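Local atomic coordinates of periplasmic cell division protein (SufI) (Aquifex aeolicus, PDB entry 6SYY), a protein that binds copper ions and probably acts as a multicopper oxidase, passing electrons from oxidised substrates to dioxygen. Residues A135-D138 with G139-Y142; H163-T166 with G167-V170; N254-A258 with R259-L263; E432-N435 with G436-V439; N445-G448 with M449-M453. One frame throughout, in Å; residues are numbered along the deposited sequence.

Contact 1 of 5, residues A135-D138 with G139-Y142; sequences AVKD and GETY
The Y142 ring is met by V136 at an oblique angle, while the carboxylate of E140 receives K137 N from above its plane. V136 CG1 lies 4.1 Å from Y142 CD1 and reaches closer to the root of that side chain, 3.6 Å from Y142 CB, the two side chains crossing at about a right angle. Y144 makes an edge-to-face pair with the same ring, and Y142 OH is hydrogen-bonded to K127 O. On E140 the bond is K137 N to OE1, 3.0 Å long with an N-H...O angle of 157°. CG turned away from the carbonyl carbon (chi1 -81°) and an extended chain beyond it lay E140 alongside K137, so that OE1 folds back over the peptide N and sits 3.7 Å from V136 CB. These residues form a type II beta turn from K137 to E140, leading into strand 141-143 at the protein surface and closed by E140 N donating to K137 O at 2.9 Å. G139 has the positive phi of the turn's third position, where a CB would clash with D138 O. D138 points outward from the turn and bonds G112 N through OD1. An alanine in place of V136 would probably open a gap beside Y142 CB and E140 where the two methyls now pack. K137 NZ stays 5.3 Å from E140 OE1, so any attraction between the charges is probably modest.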
loop_
_atom_site.group_PDB
_atom_site.type_symbol
_atom_site.label_atom_id
_atom_site.label_comp_id
_atom_site.label_asym_id
_atom_site.label_seq_id
_atom_site.Cartn_x
_atom_site.Cartn_y
_atom_site.Cartn_z
ATOM N N ALA A 135 9.214 -10.920 -14.790
ATOM C CA ALA A 135 7.945 -10.715 -15.472
ATOM C C ALA A 135 7.806 -11.695 -16.629
ATOM O O ALA A 135 8.777 -12.008 -17.324
ATOM C CB ALA A 135 7.840 -9.276 -15.976
ATOM N N VAL A 136 6.592 -12.199 -16.818
ATOM C CA VAL A 136 6.317 -13.205 -17.835
ATOM C C VAL A 136 5.439 -12.588 -18.914
ATOM O O VAL A 136 4.682 -11.641 -18.666
ATOM C CB VAL A 136 5.654 -14.458 -17.227
ATOM C CG1 VAL A 136 6.554 -15.065 -16.171
ATOM C CG2 VAL A 136 4.298 -14.107 -16.635
ATOM N N LYS A 137 5.550 -13.136 -20.120
ATOM C CA LYS A 137 4.797 -12.643 -21.260
ATOM C C LYS A 137 3.324 -13.045 -21.151
ATOM O O LYS A 137 2.941 -13.896 -20.342
ATOM C CB LYS A 137 5.394 -13.180 -22.561
ATOM C CG LYS A 137 6.846 -12.786 -22.803
ATOM C CD LYS A 137 7.361 -13.378 -24.108
ATOM C CE LYS A 137 8.647 -12.700 -24.559
ATOM N NZ LYS A 137 9.722 -12.805 -23.536
ATOM N N ASP A 138 2.492 -12.411 -21.978
ATOM C CA ASP A 138 1.085 -12.788 -22.059
ATOM C C ASP A 138 0.969 -14.252 -22.466
ATOM O O ASP A 138 1.692 -14.729 -23.343
ATOM C CB ASP A 138 0.343 -11.890 -23.059
ATOM C CG ASP A 138 -1.133 -12.265 -23.218
ATOM O OD1 ASP A 138 -1.916 -12.087 -22.255
ATOM O OD2 ASP A 138 -1.512 -12.730 -24.314
ATOM N N GLY A 139 0.058 -14.970 -21.809
ATOM C CA GLY A 139 -0.071 -16.400 -21.979
ATOM C C GLY A 139 0.860 -17.230 -21.123
ATOM O O GLY A 139 0.718 -18.458 -21.097
ATOM N N GLU A 140 1.800 -16.610 -20.416
ATOM C CA GLU A 140 2.772 -17.335 -19.612
ATOM C C GLU A 140 2.388 -17.317 -18.137
ATOM O O GLU A 140 1.514 -16.567 -17.691
ATOM C CB GLU A 140 4.179 -16.756 -19.811
ATOM C CG GLU A 140 4.872 -17.266 -21.079
ATOM C CD GLU A 140 6.286 -16.737 -21.243
ATOM O OE1 GLU A 140 6.709 -15.880 -20.430
ATOM O OE2 GLU A 140 6.971 -17.181 -22.191
ATOM N N THR A 141 3.068 -18.165 -17.375
ATOM C CA THR A 141 2.792 -18.353 -15.959
ATOM C C THR A 141 4.090 -18.215 -15.183
ATOM O O THR A 141 5.110 -18.796 -15.573
ATOM C CB THR A 141 2.162 -19.730 -15.700
ATOM O OG1 THR A 141 0.865 -19.788 -16.307
ATOM C CG2 THR A 141 2.036 -19.997 -14.209
ATOM N N TYR A 142 4.063 -17.445 -14.098
ATOM C CA TYR A 142 5.179 -17.413 -13.164
ATOM C C TYR A 142 4.784 -18.177 -11.909
ATOM O O TYR A 142 3.870 -17.768 -11.188
ATOM C CB TYR A 142 5.609 -15.992 -12.804
ATOM C CG TYR A 142 6.876 -16.002 -11.982
ATOM C CD1 TYR A 142 8.105 -16.241 -12.579
ATOM C CD2 TYR A 142 6.841 -15.819 -10.608
ATOM C CE1 TYR A 142 9.267 -16.272 -11.837
ATOM C CE2 TYR A 142 8.000 -15.849 -9.857
ATOM C CZ TYR A 142 9.209 -16.076 -10.478
ATOM O OH TYR A 142 10.366 -16.110 -9.736
#

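Contact 2 of 5, residues H163-T166 with G167-V170; sequences HGRT and GYQV
The start of helix 166-172, just after the copper-binding histidines H159 and H161, is marked by R165 at the N-cap position. R165 O takes the N-H of Q169 at 3.1 Å, and T166 O takes that of V170 at 3.0 Å, the first regular i to i+4 bonds of the helix. The N-H groups of T166 and G167 are received by the carboxylate of D516. R165 sends its side chain along the outside of the turn: bends at chi2 and chi3 (-73° and -75°) swing the guanidinium flat onto Y168, planes 21° apart and centres 3.8 Å apart. This is a stack and a cation-pi contact at once, and a salt bridge from R165 NE to E113 holds the cation in place. Y168 is stacked on Y172 as well. On the buried side, T166 and V170 run alongside each other, with T166 CG2 4.0 Å from V170 CG2, where they pack against L512 of helix 512-516. A water bridges the cap, accepting from Y168 N at 3.0 Å and donating to G164 O. Within the stack it is R165 NH2 that stands over the centre of the Y168 ring, 3.1 Å above its plane.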
loop_
_atom_site.group_PDB
_atom_site.type_symbol
_atom_site.label_atom_id
_atom_site.label_comp_id
_atom_site.label_asym_id
_atom_site.label_seq_id
_atom_site.Cartn_x
_atom_site.Cartn_y
_atom_site.Cartn_z
ATOM N N HIS A 163 8.193 -3.741 -15.598
ATOM C CA HIS A 163 9.024 -2.618 -16.007
ATOM C C HIS A 163 8.229 -1.638 -16.864
ATOM O O HIS A 163 7.731 -1.998 -17.935
ATOM C CB HIS A 163 10.236 -3.161 -16.772
ATOM C CG HIS A 163 11.060 -2.112 -17.452
ATOM N ND1 HIS A 163 11.325 -0.884 -16.886
ATOM C CD2 HIS A 163 11.696 -2.121 -18.648
ATOM C CE1 HIS A 163 12.077 -0.175 -17.710
ATOM N NE2 HIS A 163 12.318 -0.905 -18.785
ATOM N N GLY A 164 8.096 -0.401 -16.383
ATOM C CA GLY A 164 7.504 0.675 -17.154
ATOM C C GLY A 164 5.997 0.649 -17.313
ATOM O O GLY A 164 5.433 1.631 -17.810
ATOM N N ARG A 165 5.315 -0.422 -16.910
ATOM C CA ARG A 165 3.874 -0.526 -17.117
ATOM C C ARG A 165 3.113 -0.761 -15.818
ATOM O O ARG A 165 1.938 -1.143 -15.851
ATOM C CB ARG A 165 3.563 -1.631 -18.129
ATOM C CG ARG A 165 4.052 -1.306 -19.528
ATOM C CD ARG A 165 3.193 -0.230 -20.171
ATOM N NE ARG A 165 1.900 -0.762 -20.593
ATOM C CZ ARG A 165 0.947 -0.044 -21.180
ATOM N NH1 ARG A 165 1.134 1.247 -21.412
ATOM N NH2 ARG A 165 -0.195 -0.619 -21.534
ATOM N N THR A 166 3.757 -0.531 -14.671
ATOM C CA THR A 166 3.083 -0.742 -13.395
ATOM C C THR A 166 1.969 0.276 -13.185
ATOM O O THR A 166 0.877 -0.078 -12.721
ATOM C CB THR A 166 4.095 -0.692 -12.249
ATOM O OG1 THR A 166 4.973 -1.824 -12.334
ATOM C CG2 THR A 166 3.382 -0.714 -10.901
ATOM N N GLY A 167 2.217 1.540 -13.525
ATOM C CA GLY A 167 1.164 2.537 -13.418
ATOM C C GLY A 167 -0.041 2.193 -14.272
ATOM O O GLY A 167 -1.188 2.367 -13.849
ATOM N N TYR A 168 0.199 1.679 -15.478
ATOM C CA TYR A 168 -0.910 1.322 -16.356
ATOM C C TYR A 168 -1.743 0.194 -15.758
ATOM O O TYR A 168 -2.974 0.289 -15.680
ATOM C CB TYR A 168 -0.384 0.927 -17.738
ATOM C CG TYR A 168 -1.475 0.481 -18.690
ATOM C CD1 TYR A 168 -1.904 -0.843 -18.720
ATOM C CD2 TYR A 168 -2.077 1.383 -19.552
ATOM C CE1 TYR A 168 -2.905 -1.253 -19.577
ATOM C CE2 TYR A 168 -3.076 0.980 -20.417
ATOM C CZ TYR A 168 -3.489 -0.339 -20.425
ATOM O OH TYR A 168 -4.485 -0.749 -21.285
ATOM N N GLN A 169 -1.091 -0.889 -15.338
ATOM C CA GLN A 169 -1.841 -2.076 -14.944
ATOM C C GLN A 169 -2.545 -1.878 -13.608
ATOM O O GLN A 169 -3.673 -2.350 -13.420
ATOM C CB GLN A 169 -0.918 -3.292 -14.908
ATOM C CG GLN A 169 -0.398 -3.692 -16.277
ATOM C CD GLN A 169 0.101 -5.119 -16.311
ATOM O OE1 GLN A 169 0.859 -5.546 -15.440
ATOM N NE2 GLN A 169 -0.336 -5.871 -17.313
ATOM N N VAL A 170 -1.904 -1.185 -12.665
ATOM C CA VAL A 170 -2.571 -0.878 -11.404
ATOM C C VAL A 170 -3.790 -0.005 -11.660
ATOM O O VAL A 170 -4.895 -0.290 -11.184
ATOM C CB VAL A 170 -1.591 -0.208 -10.426
ATOM C CG1 VAL A 170 -2.333 0.294 -9.190
ATOM C CG2 VAL A 170 -0.494 -1.181 -10.034
HETATM O O HOH W 1 2.613 2.576 -17.112
#

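Contact 3 of 5, residues N254-A258 with R259-L263; sequences NGSNA and RPYRL
Hydrogen bonds from N254 and S256 to R259 and Y261 tie this loop together. The N254 amide works at both ends. ND2 donates to R259 O at 3.0 Å along an almost straight line (173°), lying in the amide plane of N254 and in the carbonyl plane of R259; OD1 accepts S256 N at 2.9 Å, which makes an Asx turn. N254 CG, anti to the backbone N (chi1 -174°), places the amide across the mouth of the loop, and ND2 has a further acceptor in V295 O. Hydroxyl pairing comes next: S256 OG and Y261 OH share a hydrogen bond of 2.8 Å, and OG has a weak bond to D207. Packing round the Y261 ring is the second kind of contact. N254 ND2 and S256 OG both sit at the edge of the Y261 ring, ND2 3.3 Å from CD1, and the amide is turned 61° from the ring. R259 CG lies 4.0 Å above one face of that ring, offset toward its rim. Charge is settled outside the loop, where the R259 guanidinium forms salt bridges with D207 and D357. The buried loop joins strand 247-254 to strand 261-267 in the Plastocyanin-like region; Y261 packs on strands 200-208, 293-295 and 315-321, and N257 reaches G167 O in helix 166-172 and E513 in helix 512-516.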
loop_
_atom_site.group_PDB
_atom_site.type_symbol
_atom_site.label_atom_id
_atom_site.label_comp_id
_atom_site.label_asym_id
_atom_site.label_seq_id
_atom_site.Cartn_x
_atom_site.Cartn_y
_atom_site.Cartn_z
ATOM N N ASN A 254 -3.992 3.220 0.167
ATOM C CA ASN A 254 -3.918 4.168 -0.940
ATOM C C ASN A 254 -3.453 3.403 -2.167
ATOM O O ASN A 254 -2.269 3.087 -2.307
ATOM C CB ASN A 254 -2.978 5.321 -0.614
ATOM C CG ASN A 254 -2.997 6.402 -1.675
ATOM O OD1 ASN A 254 -3.419 6.170 -2.809
ATOM N ND2 ASN A 254 -2.534 7.593 -1.312
ATOM N N GLY A 255 -4.394 3.095 -3.058
ATOM C CA GLY A 255 -4.084 2.398 -4.288
ATOM C C GLY A 255 -4.056 3.336 -5.474
ATOM O O GLY A 255 -4.248 2.912 -6.615
ATOM N N SER A 256 -3.827 4.620 -5.215
ATOM C CA SER A 256 -3.716 5.585 -6.294
ATOM C C SER A 256 -2.323 5.532 -6.907
ATOM O O SER A 256 -1.371 5.017 -6.315
ATOM C CB SER A 256 -4.013 6.995 -5.792
ATOM O OG SER A 256 -5.280 7.033 -5.159
ATOM N N ASN A 257 -2.213 6.072 -8.119
ATOM C CA ASN A 257 -0.918 6.092 -8.784
ATOM C C ASN A 257 0.017 7.134 -8.191
ATOM O O ASN A 257 1.233 6.919 -8.169
ATOM C CB ASN A 257 -1.091 6.347 -10.281
ATOM C CG ASN A 257 -1.563 5.118 -11.034
ATOM O OD1 ASN A 257 -2.437 4.384 -10.571
ATOM N ND2 ASN A 257 -0.974 4.882 -12.197
ATOM N N ALA A 258 -0.516 8.252 -7.699
ATOM C CA ALA A 258 0.359 9.342 -7.291
ATOM C C ALA A 258 -0.244 10.215 -6.202
ATOM O O ALA A 258 0.491 10.864 -5.451
ATOM C CB ALA A 258 0.714 10.206 -8.503
ATOM N N ARG A 259 -1.567 10.240 -6.107
ATOM C CA ARG A 259 -2.237 11.195 -5.231
ATOM C C ARG A 259 -2.124 10.772 -3.772
ATOM O O ARG A 259 -2.565 9.670 -3.421
ATOM C CB ARG A 259 -3.703 11.326 -5.608
ATOM C CG ARG A 259 -4.484 12.182 -4.641
ATOM C CD ARG A 259 -5.960 12.173 -4.958
ATOM N NE ARG A 259 -6.259 12.720 -6.278
ATOM C CZ ARG A 259 -6.420 14.013 -6.529
ATOM N NH1 ARG A 259 -6.295 14.893 -5.548
ATOM N NH2 ARG A 259 -6.699 14.431 -7.757
ATOM N N PRO A 260 -1.557 11.602 -2.899
ATOM C CA PRO A 260 -1.661 11.358 -1.459
ATOM C C PRO A 260 -2.932 11.977 -0.897
ATOM O O PRO A 260 -3.504 12.913 -1.458
ATOM C CB PRO A 260 -0.418 12.063 -0.902
ATOM C CG PRO A 260 -0.249 13.236 -1.814
ATOM C CD PRO A 260 -0.714 12.774 -3.193
ATOM N N TYR A 261 -3.365 11.437 0.238
ATOM C CA TYR A 261 -4.573 11.902 0.904
ATOM C C TYR A 261 -4.257 12.373 2.314
ATOM O O TYR A 261 -3.411 11.793 3.001
ATOM C CB TYR A 261 -5.638 10.804 0.965
ATOM C CG TYR A 261 -6.028 10.296 -0.393
ATOM C CD1 TYR A 261 -5.306 9.279 -1.005
ATOM C CD2 TYR A 261 -7.107 10.836 -1.069
ATOM C CE1 TYR A 261 -5.650 8.811 -2.249
ATOM C CE2 TYR A 261 -7.460 10.373 -2.316
ATOM C CZ TYR A 261 -6.726 9.364 -2.902
ATOM O OH TYR A 261 -7.072 8.903 -4.147
ATOM N N ARG A 262 -4.947 13.427 2.734
ATOM C CA ARG A 262 -4.942 13.886 4.120
ATOM C C ARG A 262 -6.379 13.720 4.607
ATOM O O ARG A 262 -7.242 14.548 4.300
ATOM C CB ARG A 262 -4.449 15.329 4.225
ATOM C CG ARG A 262 -4.255 15.823 5.651
ATOM C CD ARG A 262 -3.692 17.244 5.709
ATOM N NE ARG A 262 -2.320 17.340 5.207
ATOM C CZ ARG A 262 -1.231 17.118 5.940
ATOM N NH1 ARG A 262 -1.341 16.772 7.215
ATOM N NH2 ARG A 262 -0.026 17.235 5.395
ATOM N N LEU A 263 -6.639 12.645 5.350
ATOM C CA LEU A 263 -7.998 12.207 5.653
ATOM C C LEU A 263 -8.417 12.624 7.055
ATOM O O LEU A 263 -7.670 12.420 8.018
ATOM C CB LEU A 263 -8.111 10.691 5.520
ATOM C CG LEU A 263 -7.675 10.121 4.177
ATOM C CD1 LEU A 263 -7.738 8.617 4.234
ATOM C CD2 LEU A 263 -8.553 10.659 3.057
#

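Contact 4 of 5, residues E432-N435 with G436-V439; sequences EQNN and GDVV
G436, whose N comes within 3.2 Å of N434 O at too poor an angle to bond, is the third residue of a type II beta turn from N434 to D437. At its positive phi a CB would run into N435 O. D437 follows and makes the main contact. Its N closes the turn on N434 O at 3.0 Å, and its side chain folds back over the opening: with CG anti to the carbonyl carbon (chi1 -77°), OD2 receives N434 N at 2.9 Å, from 68° above the carboxylate plane. One water donates to OD2 as well; a second donates to OD1 at 2.8 Å and to N435 O, tying the carboxylate to the crest of the turn. An alanine at D437 would probably leave N434 N without its acceptor and cost both waters an anchor. Farther on, V439 lays CG2 against Q433 CG at 3.8 Å, the side chains coming from opposite directions beside strand 394-402. The turn links strands 432-433 and 437-445, while N434 and N435 turn their amides to N526 and H497. With one N-H and two waters around it, the D437 carboxylate is likely to remain ionised, and its bond to N434 N supplements the backbone closure of the turn.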
loop_
_atom_site.group_PDB
_atom_site.type_symbol
_atom_site.label_atom_id
_atom_site.label_comp_id
_atom_site.label_asym_id
_atom_site.label_seq_id
_atom_site.Cartn_x
_atom_site.Cartn_y
_atom_site.Cartn_z
ATOM N N GLU A 432 25.283 -2.656 -1.397
ATOM C CA GLU A 432 25.262 -4.043 -0.967
ATOM C C GLU A 432 25.482 -4.104 0.536
ATOM O O GLU A 432 26.275 -3.334 1.084
ATOM C CB GLU A 432 26.337 -4.851 -1.703
ATOM C CG GLU A 432 26.401 -6.319 -1.343
ATOM C CD GLU A 432 27.402 -7.069 -2.197
ATOM O OE1 GLU A 432 27.807 -6.526 -3.247
ATOM O OE2 GLU A 432 27.787 -8.193 -1.821
ATOM N N GLN A 433 24.771 -5.014 1.199
ATOM C CA GLN A 433 24.891 -5.211 2.635
ATOM C C GLN A 433 25.049 -6.696 2.936
ATOM O O GLN A 433 24.675 -7.560 2.138
ATOM C CB GLN A 433 23.669 -4.654 3.389
ATOM C CG GLN A 433 23.377 -3.186 3.122
ATOM C CD GLN A 433 24.462 -2.265 3.649
ATOM O OE1 GLN A 433 25.279 -2.659 4.483
ATOM N NE2 GLN A 433 24.474 -1.031 3.162
ATOM N N ASN A 434 25.620 -6.987 4.098
ATOM C CA ASN A 434 25.681 -8.351 4.590
ATOM C C ASN A 434 24.417 -8.673 5.373
ATOM O O ASN A 434 23.798 -7.790 5.974
ATOM C CB ASN A 434 26.907 -8.559 5.474
ATOM C CG ASN A 434 28.184 -8.640 4.680
ATOM O OD1 ASN A 434 28.202 -9.186 3.578
ATOM N ND2 ASN A 434 29.263 -8.095 5.231
ATOM N N ASN A 435 24.034 -9.947 5.352
ATOM C CA ASN A 435 22.858 -10.386 6.092
ATOM C C ASN A 435 23.023 -10.066 7.573
ATOM O O ASN A 435 24.040 -10.400 8.187
ATOM C CB ASN A 435 22.639 -11.885 5.887
ATOM C CG ASN A 435 21.298 -12.357 6.414
ATOM O OD1 ASN A 435 20.476 -11.557 6.862
ATOM N ND2 ASN A 435 21.064 -13.663 6.352
ATOM N N GLY A 436 22.024 -9.396 8.142
ATOM C CA GLY A 436 22.077 -8.968 9.521
ATOM C C GLY A 436 22.566 -7.552 9.737
ATOM O O GLY A 436 22.524 -7.070 10.876
ATOM N N ASP A 437 23.032 -6.871 8.691
ATOM C CA ASP A 437 23.469 -5.489 8.836
ATOM C C ASP A 437 22.304 -4.600 9.237
ATOM O O ASP A 437 21.207 -4.701 8.678
ATOM C CB ASP A 437 24.076 -4.975 7.527
ATOM C CG ASP A 437 25.486 -5.483 7.291
ATOM O OD1 ASP A 437 26.007 -6.228 8.146
ATOM O OD2 ASP A 437 26.072 -5.136 6.243
ATOM N N VAL A 438 22.542 -3.732 10.210
ATOM C CA VAL A 438 21.648 -2.615 10.477
ATOM C C VAL A 438 22.126 -1.433 9.652
ATOM O O VAL A 438 23.308 -1.073 9.690
ATOM C CB VAL A 438 21.613 -2.273 11.974
ATOM C CG1 VAL A 438 20.666 -1.105 12.218
ATOM C CG2 VAL A 438 21.180 -3.485 12.779
ATOM N N VAL A 439 21.215 -0.843 8.887
ATOM C CA VAL A 439 21.526 0.270 7.999
ATOM C C VAL A 439 20.571 1.412 8.304
ATOM O O VAL A 439 19.360 1.199 8.439
ATOM C CB VAL A 439 21.421 -0.133 6.516
ATOM C CG1 VAL A 439 21.816 1.033 5.619
ATOM C CG2 VAL A 439 22.288 -1.349 6.234
HETATM O O HOH W 2 28.979 -5.227 6.856
HETATM O O HOH W 3 25.849 -8.486 9.861
#

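Contact 5 of 5, residues N445-G448 with M449-M453; sequences NNTG and MYHPM. With CU (copper (II) ion), chain B.
H451 runs from the backbone of strand 451-455 to a copper ion on one side of its ring and to T447 on the other. CB stands 3.5 Å from the copper, and CG, turned away from the carbonyl carbon (chi1 -54°), starts a ring whose ND1 binds the metal at 2.2 Å. C509 and H514 also bind this copper, giving the cysteine and two histidines expected of a type 1 copper centre in a multicopper oxidase. Farther round the ring, H451 CD2 lies 3.5 Å from N445 ND2, which approaches obliquely, the amide plane well turned from that of the ring, while M449 C lies over one face near the rim. At the tip NE2 donates to T447 OG1 at 2.9 Å, the hydroxyl lying close to the ring plane. T447 continues the run of hydrogen bonds: OG1 donates to N445 OD1 at 2.6 Å, in the carbonyl plane and on a lone pair, a short bond. OD1 also accepts T447 N, from 40° above that plane, giving an Asx turn. The same N445 amide sends ND2 to M449 O at 2.8 Å, almost straight at 177°, so one side chain bridges both halves of the loop; V483 O is a further acceptor for it. F407 meets the imidazole edge-to-face. N445 thus positions T447 and T447 positions H451: a copper bond at ND1 and a hydrogen bond at NE2 fix the rotation of the ring, and the second shell should help keep ND1 aimed at the metal.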
loop_
_atom_site.group_PDB
_atom_site.type_symbol
_atom_site.label_atom_id
_atom_site.label_comp_id
_atom_site.label_asym_id
_atom_site.label_seq_id
_atom_site.Cartn_x
_atom_site.Cartn_y
_atom_site.Cartn_z
ATOM N N ASN A 445 15.646 14.605 -0.362
ATOM C CA ASN A 445 14.830 14.986 -1.515
ATOM C C ASN A 445 15.214 16.396 -1.948
ATOM O O ASN A 445 14.786 17.381 -1.344
ATOM C CB ASN A 445 13.348 14.893 -1.174
ATOM C CG ASN A 445 12.452 15.187 -2.363
ATOM O OD1 ASN A 445 12.928 15.413 -3.480
ATOM N ND2 ASN A 445 11.141 15.169 -2.133
ATOM N N ASN A 446 16.009 16.496 -3.013
ATOM C CA ASN A 446 16.384 17.777 -3.598
ATOM C C ASN A 446 15.498 18.161 -4.778
ATOM O O ASN A 446 15.910 18.971 -5.616
ATOM C CB ASN A 446 17.851 17.754 -4.030
ATOM C CG ASN A 446 18.804 17.677 -2.854
ATOM O OD1 ASN A 446 18.563 18.273 -1.801
ATOM N ND2 ASN A 446 19.895 16.940 -3.028
ATOM N N THR A 447 14.295 17.600 -4.865
ATOM C CA THR A 447 13.370 17.908 -5.947
ATOM C C THR A 447 12.188 18.707 -5.419
ATOM O O THR A 447 12.008 18.880 -4.209
ATOM C CB THR A 447 12.873 16.630 -6.631
ATOM O OG1 THR A 447 11.941 15.963 -5.773
ATOM C CG2 THR A 447 14.036 15.699 -6.925
ATOM N N GLY A 448 11.377 19.194 -6.350
ATOM C CA GLY A 448 10.207 19.971 -6.011
ATOM C C GLY A 448 8.969 19.167 -5.704
ATOM O O GLY A 448 7.920 19.747 -5.409
ATOM N N MET A 449 9.056 17.842 -5.755
ATOM C CA MET A 449 7.903 16.979 -5.563
ATOM C C MET A 449 8.165 16.008 -4.422
ATOM O O MET A 449 9.308 15.635 -4.149
ATOM C CB MET A 449 7.573 16.206 -6.849
ATOM C CG MET A 449 6.282 15.420 -6.771
ATOM S SD MET A 449 5.504 15.208 -8.371
ATOM C CE MET A 449 3.948 14.491 -7.863
ATOM N N TYR A 450 7.095 15.611 -3.743
ATOM C CA TYR A 450 7.227 14.592 -2.721
ATOM C C TYR A 450 7.411 13.224 -3.374
ATOM O O TYR A 450 7.038 12.999 -4.530
ATOM C CB TYR A 450 6.003 14.590 -1.801
ATOM C CG TYR A 450 4.937 13.591 -2.187
ATOM C CD1 TYR A 450 4.842 12.365 -1.538
ATOM C CD2 TYR A 450 4.027 13.870 -3.199
ATOM C CE1 TYR A 450 3.868 11.448 -1.884
ATOM C CE2 TYR A 450 3.047 12.953 -3.554
ATOM C CZ TYR A 450 2.976 11.743 -2.894
ATOM O OH TYR A 450 2.005 10.824 -3.232
ATOM N N HIS A 451 8.004 12.306 -2.619
ATOM C CA HIS A 451 8.182 10.937 -3.087
ATOM C C HIS A 451 7.913 9.960 -1.953
ATOM O O HIS A 451 8.596 10.002 -0.922
ATOM C CB HIS A 451 9.595 10.719 -3.631
ATOM C CG HIS A 451 9.992 11.698 -4.686
ATOM N ND1 HIS A 451 9.530 11.622 -5.981
ATOM C CD2 HIS A 451 10.804 12.782 -4.638
ATOM C CE1 HIS A 451 10.041 12.616 -6.686
ATOM N NE2 HIS A 451 10.816 13.335 -5.894
ATOM N N PRO A 452 6.938 9.077 -2.097
ATOM C CA PRO A 452 6.785 7.995 -1.118
ATOM C C PRO A 452 7.743 6.858 -1.434
ATOM O O PRO A 452 7.502 6.068 -2.352
ATOM C CB PRO A 452 5.315 7.587 -1.277
ATOM C CG PRO A 452 5.011 7.878 -2.720
ATOM C CD PRO A 452 5.907 9.028 -3.149
ATOM N N MET A 453 8.844 6.779 -0.695
ATOM C CA MET A 453 9.925 5.856 -1.013
ATOM C C MET A 453 9.680 4.501 -0.364
ATOM O O MET A 453 9.423 4.414 0.841
ATOM C CB MET A 453 11.270 6.429 -0.565
ATOM C CG MET A 453 11.668 7.703 -1.295
ATOM S SD MET A 453 11.774 7.473 -3.084
ATOM C CE MET A 453 12.992 6.159 -3.190
HETATM CU CU CU B . 8.678 9.800 -6.838
#

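Contacts 2, 3 and 5 are buried, contact 1 lies at the surface and contact 4 is partly buried. The two outer ones share a chemistry: in each, a type II turn with glycine third has an acidic side chain folded back onto the first residue's N-H, and at contact 4 two waters join in. Contacts 3 and 5 resemble each other too, each pairing an Asx turn with a hydroxyl bonded to an aromatic residue, but only contact 5 ends at copper. Contact 2 is the helical exception, combining helix backbone bonds with a cation-pi stack. The buried three form a chain: G167 O meets N257 ND2, and A258 O meets Y450 OH. Contacts 4 and 5 sit at the two ends of strand 437-445.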